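Local structure of DNA repair protein RAD2 (Saccharomyces cerevisiae, 4Q0Z) at residues V72-G77 with A174-L179; I189-D194 with I203-F208. The protein cuts single-stranded DNA as a magnesium-dependent endonuclease, making an essential incision during excision repair of DNA damaged by UV light, bulky adducts or cross-linking agents. All coordinates share one frame; numbering follows the deposited sequence.

Contact 1 of 2, residues V72-G77 with A174-L179; sequences VFVFDG and AQCAEL
Val74 is the bump of this contact: its two methyls point at helix 172-181 and fill the hollow between Gln175, Cys176 and Leu179. Val74 CG1 stands anti to the backbone N (chi1 -177°) and rests against the near part of Gln175, 4.0 Å from Gln175 CB, the two side chains crossing at about a right angle. The other branch, CG2, lies beside the backbone N and enters the gap between the sulfur and the leucine, with Val74 CG2 3.8 Å from Cys176 SG. Leucine and valine reach toward each other tip to tip, Leu179 CD1 standing 4.0 Å from Val74 CG2. Val72, two residues back on the same face of the strand, meets the same methyl from another direction, more loosely, its CG1 4.5 Å from Leu179 CD1. Gln175 lends only its aliphatic root; bent at chi2, the chain carries its amide away to Asp323, where OE1 accepts the backbone N-H. No hydrogen bond joins the segments; the axes of strand 72-75 and helix 174-179 come within 9.1 Å, their directions 144° apart. The contact thus seats an I-domain helix on an N-domain strand, joining a helix layer to the sheet of an alpha/beta sandwich. Ile166 of the edge strand 165-167 and Ala27 of strand 25-29 extend the floor beneath the helix, while Phe73 and Phe75 pack on helix 148-161 across the sheet.

Contact 2 of 2, residues I189-D194 with I203-F208; sequences ITDDSD and IYKNMF. With CA (calcium ion), chain I; nucleotides of chain C.
Ile189 is the apolar centre, its branches spread over Tyr204, Met207 and Phe208. With CG1 anti to the carbonyl carbon (chi1 -68°), the longer arm runs out to the methionine, and Ile189 CD1 comes to 3.5 Å from Met207 CE. The methionine chain, bent at chi2 and chi3, folds round this arm, while its CG sits over the centre of the Phe208 ring, 3.5 Å above the plane. Ile189 CG2 takes the other side, 3.7 Å from Met207 CB, and meets the phenylalanine obliquely at CE2. An alanine in place of Ile189 would probably leave a gap against Met207 CE and Phe208 CE2, with the methionine end less held. Beside this cluster Thr190 CG2 touches Ile203 CG2. The backbones form a parallel bridge, Ile189 with Tyr204, in the central sheet of the PIN-like nuclease fold; beyond it strand 187-189 gives way to the loop that bears Asp192 and Asp194, by similarity ligands of a second magnesium. There the Thr190 hydroxyl accepts from Asp192 N in an ST turn and also bonds Asp29, and Asp192 OD1 caps Asp194 N. Asp194 OD2 binds the calcium at 2.8 Å. On the other flank Asp191 OD1 receives Asn206 N (2.8 Å, 160°), met nearly along its C-O axis, and a water that accepts from Met207 N lies 2.9 Å from Asp191 OD1 and can donate to it or to Tyr204 O. A second water joins Asp191 OD2 to Phe208 N. At the outer edge Lys205 NZ donates to Asn206 OD1 (2.7 Å) and forms a salt bridge with a DNA phosphate, while Phe208 O lies 3.2 Å from O4' of nucleotide DT17 of chain C.

In the fold
Both contacts are buried and reach the same mixed sheet, their centres about 13 Å apart. Contact 1 pairs an N-domain strand with an I-domain helix over the sheet and is purely apolar across the interface; contact 2 stays within the I-domain, joins the end of strand 187-189 and its following loop to strand 203-205 and its turn, and passes from an apolar cluster to waters, carboxylates and DNA. Strand 25-29 lies between strands 70-75 and 187-189, and its Asp29, a metal ligand by similarity, is approached by Cys176 from contact 1 and bonded by Thr190 from contact 2. Both strand ends lead toward residues that by similarity bind magnesium, Asp76 in one, Asp192 and Asp194 in the other.

Contact 1 of 2, residues V72-G77 with A174-L179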
ATOM      1  N   VAL A  72     -22.072  21.984 -25.874  1.00  8.69           N
ATOM      2  CA  VAL A  72     -21.283  23.179 -26.126  1.00 13.54           C
ATOM      3  C   VAL A  72     -19.921  22.935 -25.496  1.00 15.94           C
ATOM      4  O   VAL A  72     -19.816  22.599 -24.314  1.00 10.68           O
ATOM      5  CB  VAL A  72     -21.954  24.495 -25.626  1.00 18.78           C
ATOM      6  CG1 VAL A  72     -22.526  24.314 -24.270  1.00 14.46           C
ATOM      7  CG2 VAL A  72     -20.944  25.688 -25.660  1.00 12.31           C
ATOM      8  N   PHE A  73     -18.886  23.057 -26.317  1.00 12.71           N
ATOM      9  CA  PHE A  73     -17.544  22.676 -25.920  1.00 11.30           C
ATOM     10  C   PHE A  73     -16.858  23.841 -25.227  1.00 19.12           C
ATOM     11  O   PHE A  73     -16.992  24.989 -25.645  1.00 16.27           O
ATOM     12  CB  PHE A  73     -16.748  22.221 -27.140  1.00  9.97           C
ATOM     13  CG  PHE A  73     -16.929  20.758 -27.472  1.00 19.24           C
ATOM     14  CD1 PHE A  73     -18.194  20.234 -27.716  1.00  4.52           C
ATOM     15  CD2 PHE A  73     -15.828  19.908 -27.557  1.00 13.07           C
ATOM     16  CE1 PHE A  73     -18.354  18.892 -28.013  1.00  6.89           C
ATOM     17  CE2 PHE A  73     -15.990  18.564 -27.857  1.00 11.95           C
ATOM     18  CZ  PHE A  73     -17.252  18.052 -28.081  1.00  5.60           C
ATOM     19  N   VAL A  74     -16.142  23.541 -24.150  1.00 15.11           N
ATOM     20  CA  VAL A  74     -15.473  24.571 -23.367  1.00 13.24           C
ATOM     21  C   VAL A  74     -13.982  24.251 -23.297  1.00 14.84           C
ATOM     22  O   VAL A  74     -13.595  23.144 -22.915  1.00 22.14           O
ATOM     23  CB  VAL A  74     -16.069  24.678 -21.939  1.00 13.34           C
ATOM     24  CG1 VAL A  74     -15.415  25.814 -21.156  1.00 11.93           C
ATOM     25  CG2 VAL A  74     -17.600  24.851 -22.003  1.00  9.97           C
ATOM     26  N   PHE A  75     -13.161  25.223 -23.690  1.00 12.97           N
ATOM     27  CA  PHE A  75     -11.717  25.082 -23.722  1.00 13.16           C
ATOM     28  C   PHE A  75     -11.120  25.995 -22.664  1.00 17.11           C
ATOM     29  O   PHE A  75     -11.708  27.029 -22.333  1.00 17.06           O
ATOM     30  CB  PHE A  75     -11.165  25.489 -25.104  1.00 21.94           C
ATOM     31  CG  PHE A  75     -11.507  24.528 -26.214  1.00 16.18           C
ATOM     32  CD1 PHE A  75     -10.683  23.468 -26.502  1.00 10.67           C
ATOM     33  CD2 PHE A  75     -12.663  24.692 -26.966  1.00 19.87           C
ATOM     34  CE1 PHE A  75     -10.996  22.583 -27.512  1.00 23.84           C
ATOM     35  CE2 PHE A  75     -12.974  23.816 -27.983  1.00 22.55           C
ATOM     36  CZ  PHE A  75     -12.137  22.758 -28.255  1.00 20.63           C
ATOM     37  N   ASP A  76      -9.952  25.615 -22.146  1.00 12.75           N
ATOM     38  CA  ASP A  76      -9.210  26.445 -21.199  1.00 14.60           C
ATOM     39  C   ASP A  76      -8.723  27.691 -21.901  1.00 23.93           C
ATOM     40  O   ASP A  76      -8.285  27.623 -23.053  1.00 19.44           O
ATOM     41  CB  ASP A  76      -7.945  25.727 -20.708  1.00 21.55           C
ATOM     42  CG  ASP A  76      -8.197  24.737 -19.577  1.00 30.25           C
ATOM     43  OD1 ASP A  76      -9.179  24.885 -18.815  1.00 24.69           O
ATOM     44  OD2 ASP A  76      -7.379  23.804 -19.445  1.00 34.91           O
ATOM     45  N   GLY A  77      -8.776  28.822 -21.206  1.00 18.47           N
ATOM     46  CA  GLY A  77      -8.024  29.994 -21.608  1.00 17.59           C
ATOM     47  C   GLY A  77      -6.680  29.909 -20.911  1.00 31.82           C
ATOM     48  O   GLY A  77      -5.918  28.973 -21.138  1.00 42.73           O
ATOM     49  N   ALA A 174     -14.565  25.694 -14.381  1.00 15.74           N
ATOM     50  CA  ALA A 174     -15.223  26.783 -13.677  1.00 16.76           C
ATOM     51  C   ALA A 174     -16.257  27.445 -14.592  1.00 20.28           C
ATOM     52  O   ALA A 174     -17.368  27.763 -14.158  1.00 29.59           O
ATOM     53  CB  ALA A 174     -14.190  27.795 -13.160  1.00 13.61           C
ATOM     54  N   GLN A 175     -15.889  27.632 -15.858  1.00 16.20           N
ATOM     55  CA  GLN A 175     -16.795  28.203 -16.854  1.00 12.53           C
ATOM     56  C   GLN A 175     -17.989  27.266 -17.049  1.00 16.80           C
ATOM     57  O   GLN A 175     -19.135  27.729 -17.122  1.00 17.83           O
ATOM     58  CB  GLN A 175     -16.062  28.459 -18.181  1.00 10.99           C
ATOM     59  CG  GLN A 175     -16.905  29.160 -19.246  1.00 13.25           C
ATOM     60  CD  GLN A 175     -17.356  30.535 -18.785  1.00 18.97           C
ATOM     61  OE1 GLN A 175     -16.557  31.320 -18.270  1.00 19.14           O
ATOM     62  NE2 GLN A 175     -18.645  30.821 -18.936  1.00 20.04           N
ATOM     63  N   CYS A 176     -17.730  25.952 -17.084  1.00 12.23           N
ATOM     64  CA  CYS A 176     -18.815  24.965 -17.166  1.00 11.54           C
ATOM     65  C   CYS A 176     -19.816  25.124 -16.029  1.00 14.67           C
ATOM     66  O   CYS A 176     -21.016  25.066 -16.255  1.00 14.47           O
ATOM     67  CB  CYS A 176     -18.290  23.530 -17.170  1.00  7.94           C
ATOM     68  SG  CYS A 176     -17.475  23.053 -18.694  1.00 16.58           S
ATOM     69  N   ALA A 177     -19.326  25.337 -14.813  1.00 12.82           N
ATOM     70  CA  ALA A 177     -20.214  25.542 -13.668  1.00  9.83           C
ATOM     71  C   ALA A 177     -21.054  26.796 -13.844  1.00 19.77           C
ATOM     72  O   ALA A 177     -22.224  26.841 -13.446  1.00 17.67           O
ATOM     73  CB  ALA A 177     -19.420  25.632 -12.387  1.00  8.74           C
ATOM     74  N   GLU A 178     -20.449  27.816 -14.437  1.00 14.07           N
ATOM     75  CA  GLU A 178     -21.128  29.089 -14.594  1.00 16.99           C
ATOM     76  C   GLU A 178     -22.220  28.974 -15.655  1.00 19.72           C
ATOM     77  O   GLU A 178     -23.315  29.521 -15.478  1.00 18.56           O
ATOM     78  CB  GLU A 178     -20.120  30.188 -14.951  1.00 19.74           C
ATOM     79  CG  GLU A 178     -20.732  31.533 -15.299  1.00 19.63           C
ATOM     80  CD  GLU A 178     -21.345  32.245 -14.112  1.00 23.96           C
ATOM     81  OE1 GLU A 178     -21.251  31.744 -12.972  1.00 23.43           O
ATOM     82  OE2 GLU A 178     -21.920  33.325 -14.319  1.00 36.49           O
ATOM     83  N   LEU A 179     -21.916  28.261 -16.748  1.00 14.16           N
ATOM     84  CA  LEU A 179     -22.909  27.996 -17.792  1.00 15.22           C
ATOM     85  C   LEU A 179     -24.148  27.310 -17.207  1.00 23.01           C
ATOM     86  O   LEU A 179     -25.273  27.672 -17.535  1.00 12.75           O
ATOM     87  CB  LEU A 179     -22.329  27.136 -18.921  1.00  7.15           C
ATOM     88  CG  LEU A 179     -21.141  27.672 -19.730  1.00 14.68           C
ATOM     89  CD1 LEU A 179     -20.893  26.790 -20.945  1.00 10.99           C
ATOM     90  CD2 LEU A 179     -21.327  29.127 -20.159  1.00 10.47           C
TER

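Contact 2 of 2, residues I189-D194 with I203-F208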
ATOM      1  N   ILE A 189     -20.691  17.839 -18.650  1.00 13.54           N
ATOM      2  CA  ILE A 189     -19.846  16.693 -18.958  1.00  8.07           C
ATOM      3  C   ILE A 189     -18.353  16.997 -18.699  1.00 19.62           C
ATOM      4  O   ILE A 189     -17.722  17.809 -19.410  1.00 11.72           O
ATOM      5  CB  ILE A 189     -20.048  16.219 -20.419  1.00 10.95           C
ATOM      6  CG1 ILE A 189     -21.453  15.637 -20.588  1.00 12.22           C
ATOM      7  CG2 ILE A 189     -19.000  15.173 -20.789  1.00  5.47           C
ATOM      8  CD1 ILE A 189     -21.875  15.377 -22.004  1.00 10.65           C
ATOM      9  N   THR A 190     -17.817  16.337 -17.674  1.00  9.30           N
ATOM     10  CA  THR A 190     -16.432  16.466 -17.254  1.00  9.88           C
ATOM     11  C   THR A 190     -16.052  15.295 -16.368  1.00 14.02           C
ATOM     12  O   THR A 190     -16.908  14.662 -15.734  1.00  9.52           O
ATOM     13  CB  THR A 190     -16.164  17.752 -16.414  1.00  9.94           C
ATOM     14  OG1 THR A 190     -14.772  17.834 -16.097  1.00 11.68           O
ATOM     15  CG2 THR A 190     -16.937  17.738 -15.110  1.00 12.34           C
ATOM     16  N   ASP A 191     -14.757  15.021 -16.322  1.00 12.64           N
ATOM     17  CA  ASP A 191     -14.206  14.018 -15.424  1.00 12.81           C
ATOM     18  C   ASP A 191     -13.356  14.685 -14.335  1.00 10.73           C
ATOM     19  O   ASP A 191     -12.758  14.005 -13.507  1.00 13.33           O
ATOM     20  CB  ASP A 191     -13.347  13.012 -16.202  1.00 11.82           C
ATOM     21  CG  ASP A 191     -14.144  12.185 -17.223  1.00 11.32           C
ATOM     22  OD1 ASP A 191     -15.301  11.823 -16.970  1.00 15.86           O
ATOM     23  OD2 ASP A 191     -13.588  11.882 -18.300  1.00 42.40           O
ATOM     24  N   ASP A 192     -13.305  16.016 -14.328  1.00 11.48           N
ATOM     25  CA  ASP A 192     -12.467  16.718 -13.365  1.00 12.13           C
ATOM     26  C   ASP A 192     -13.220  17.155 -12.085  1.00 20.88           C
ATOM     27  O   ASP A 192     -14.108  18.002 -12.116  1.00 13.87           O
ATOM     28  CB  ASP A 192     -11.775  17.909 -14.009  1.00 13.39           C
ATOM     29  CG  ASP A 192     -10.669  18.447 -13.150  1.00 18.17           C
ATOM     30  OD1 ASP A 192     -10.967  18.915 -12.039  1.00 23.75           O
ATOM     31  OD2 ASP A 192      -9.497  18.371 -13.559  1.00 40.19           O
ATOM     32  N   SER A 193     -12.823  16.582 -10.957  1.00 13.88           N
ATOM     33  CA  SER A 193     -13.493  16.839  -9.687  1.00 12.57           C
ATOM     34  C   SER A 193     -13.427  18.297  -9.225  1.00 14.70           C
ATOM     35  O   SER A 193     -14.266  18.711  -8.430  1.00 17.98           O
ATOM     36  CB  SER A 193     -12.974  15.899  -8.586  1.00 13.55           C
ATOM     37  OG  SER A 193     -11.579  16.080  -8.363  1.00 15.69           O
ATOM     38  N   ASP A 194     -12.466  19.078  -9.729  1.00 10.44           N
ATOM     39  CA  ASP A 194     -12.447  20.523  -9.449  1.00 16.31           C
ATOM     40  C   ASP A 194     -13.786  21.209  -9.708  1.00 18.68           C
ATOM     41  O   ASP A 194     -14.132  22.163  -9.007  1.00 22.11           O
ATOM     42  CB  ASP A 194     -11.353  21.263 -10.241  1.00 22.35           C
ATOM     43  CG  ASP A 194      -9.962  21.081  -9.636  1.00 24.84           C
ATOM     44  OD1 ASP A 194      -9.865  20.855  -8.409  1.00 18.84           O
ATOM     45  OD2 ASP A 194      -8.968  21.167 -10.386  1.00 38.30           O
ATOM     46  N   ILE A 203     -23.206  16.656 -12.745  1.00 14.82           N
ATOM     47  CA  ILE A 203     -21.992  16.291 -13.401  1.00  6.04           C
ATOM     48  C   ILE A 203     -22.213  14.932 -13.993  1.00 15.14           C
ATOM     49  O   ILE A 203     -22.727  14.032 -13.323  1.00 14.52           O
ATOM     50  CB  ILE A 203     -20.848  16.227 -12.375  1.00 14.37           C
ATOM     51  CG1 ILE A 203     -20.701  17.586 -11.693  1.00 11.96           C
ATOM     52  CG2 ILE A 203     -19.555  15.840 -13.033  1.00 10.37           C
ATOM     53  CD1 ILE A 203     -20.566  18.713 -12.702  1.00 14.00           C
ATOM     54  N   TYR A 204     -21.847  14.793 -15.264  1.00 14.76           N
ATOM     55  CA  TYR A 204     -21.918  13.512 -15.937  1.00 12.68           C
ATOM     56  C   TYR A 204     -20.507  13.014 -16.207  1.00 12.97           C
ATOM     57  O   TYR A 204     -19.789  13.558 -17.044  1.00 16.85           O
ATOM     58  CB  TYR A 204     -22.716  13.651 -17.217  1.00 11.04           C
ATOM     59  CG  TYR A 204     -24.172  13.959 -16.978  1.00 14.76           C
ATOM     60  CD1 TYR A 204     -24.605  15.269 -16.730  1.00 13.51           C
ATOM     61  CD2 TYR A 204     -25.126  12.938 -16.999  1.00 15.18           C
ATOM     62  CE1 TYR A 204     -25.954  15.553 -16.510  1.00  7.35           C
ATOM     63  CE2 TYR A 204     -26.466  13.205 -16.771  1.00 13.21           C
ATOM     64  CZ  TYR A 204     -26.874  14.512 -16.540  1.00 12.53           C
ATOM     65  OH  TYR A 204     -28.200  14.755 -16.331  1.00 17.13           O
ATOM     66  N   LYS A 205     -20.125  11.972 -15.481  1.00 12.00           N
ATOM     67  CA  LYS A 205     -18.752  11.498 -15.423  1.00 11.14           C
ATOM     68  C   LYS A 205     -18.583  10.224 -16.231  1.00 13.97           C
ATOM     69  O   LYS A 205     -19.496   9.411 -16.278  1.00 12.91           O
ATOM     70  CB  LYS A 205     -18.373  11.263 -13.957  1.00  9.43           C
ATOM     71  CG  LYS A 205     -17.166  10.372 -13.720  1.00 18.56           C
ATOM     72  CD  LYS A 205     -16.105  11.077 -12.913  1.00 17.78           C
ATOM     73  CE  LYS A 205     -15.218  10.074 -12.197  1.00 24.55           C
ATOM     74  NZ  LYS A 205     -14.888   8.882 -13.007  1.00 19.85           N
ATOM     75  N   ASN A 206     -17.406  10.056 -16.836  1.00  7.00           N
ATOM     76  CA  ASN A 206     -17.101   8.927 -17.724  1.00 12.09           C
ATOM     77  C   ASN A 206     -17.974   8.851 -18.981  1.00 18.85           C
ATOM     78  O   ASN A 206     -18.290   7.757 -19.457  1.00 14.47           O
ATOM     79  CB  ASN A 206     -17.162   7.586 -16.991  1.00 18.26           C
ATOM     80  CG  ASN A 206     -16.294   7.550 -15.745  1.00 24.33           C
ATOM     81  OD1 ASN A 206     -15.357   8.327 -15.589  1.00 25.89           O
ATOM     82  ND2 ASN A 206     -16.604   6.628 -14.858  1.00 17.81           N
ATOM     83  N   MET A 207     -18.355  10.008 -19.518  1.00 15.78           N
ATOM     84  CA  MET A 207     -19.138  10.052 -20.745  1.00 18.47           C
ATOM     85  C   MET A 207     -18.420   9.313 -21.864  1.00 15.58           C
ATOM     86  O   MET A 207     -19.044   8.614 -22.645  1.00 14.69           O
ATOM     87  CB  MET A 207     -19.426  11.495 -21.164  1.00 19.52           C
ATOM     88  CG  MET A 207     -20.220  11.618 -22.466  1.00 14.99           C
ATOM     89  SD  MET A 207     -21.916  11.016 -22.334  1.00 20.45           S
ATOM     90  CE  MET A 207     -22.579  12.036 -21.047  1.00 31.67           C
ATOM     91  N   PHE A 208     -17.100   9.428 -21.906  1.00 12.00           N
ATOM     92  CA  PHE A 208     -16.354   8.826 -23.002  1.00 17.57           C
ATOM     93  C   PHE A 208     -15.534   7.580 -22.681  1.00 14.78           C
ATOM     94  O   PHE A 208     -14.673   7.188 -23.457  1.00 23.36           O
ATOM     95  CB  PHE A 208     -15.559   9.898 -23.751  1.00 18.29           C
ATOM     96  CG  PHE A 208     -16.413  11.074 -24.150  1.00 19.17           C
ATOM     97  CD1 PHE A 208     -17.250  10.994 -25.248  1.00 18.41           C
ATOM     98  CD2 PHE A 208     -16.434  12.223 -23.384  1.00 19.76           C
ATOM     99  CE1 PHE A 208     -18.072  12.059 -25.608  1.00 15.22           C
ATOM    100  CE2 PHE A 208     -17.244  13.294 -23.733  1.00 13.81           C
ATOM    101  CZ  PHE A 208     -18.068  13.208 -24.849  1.00 20.56           C
TER
HETATM  102 CA    CA I1001      -8.710  21.277 -13.139  1.00 53.21          CA
ATOM    103  P    DT C  17     -12.002   2.975 -22.788  0.50 46.34           P
ATOM    104  OP1  DT C  17     -13.060   2.463 -21.880  0.50 45.35           O
ATOM    105  OP2  DT C  17     -11.816   2.441 -24.163  0.50 37.10           O
ATOM    106  O5'  DT C  17     -12.194   4.561 -22.894  0.50 49.36           O
ATOM    107  C5'  DT C  17     -11.303   5.356 -23.668  0.50 39.57           C
ATOM    108  C4'  DT C  17     -11.328   6.799 -23.191  0.50 37.62           C
ATOM    109  O4'  DT C  17     -11.886   6.862 -21.850  0.50 40.70           O
ATOM    110  C3'  DT C  17      -9.948   7.438 -23.118  0.50 40.41           C
ATOM    111  O3'  DT C  17      -9.719   8.209 -24.292  0.50 36.87           O
ATOM    112  C2'  DT C  17     -10.024   8.308 -21.866  0.50 41.44           C
ATOM    113  C1'  DT C  17     -11.026   7.571 -20.971  0.50 40.12           C
ATOM    114  N1   DT C  17     -10.463   6.602 -19.928  0.50 41.12           N
ATOM    115  C2   DT C  17      -9.426   6.971 -19.077  0.50 38.40           C
ATOM    116  O2   DT C  17      -8.877   8.059 -19.080  0.50 39.61           O
ATOM    117  N3   DT C  17      -9.029   5.999 -18.189  0.50 37.87           N
ATOM    118  C4   DT C  17      -9.544   4.723 -18.052  0.50 40.18           C
ATOM    119  O4   DT C  17      -9.111   3.927 -17.226  0.50 32.33           O
ATOM    120  C5   DT C  17     -10.624   4.395 -18.953  0.50 45.85           C
ATOM    121  C7   DT C  17     -11.260   3.034 -18.886  0.50 30.01           C
ATOM    122  C6   DT C  17     -11.023   5.337 -19.830  0.50 37.61           C
TER
HETATM  123  O   HOH W   1     -17.678  12.594 -18.376  1.00 10.90           O
HETATM  124  O   HOH W   2     -15.136  10.356 -19.926  1.00 12.06           O
HETATM  125  O   HOH W   3      -7.895  23.928 -12.852  1.00 39.62           O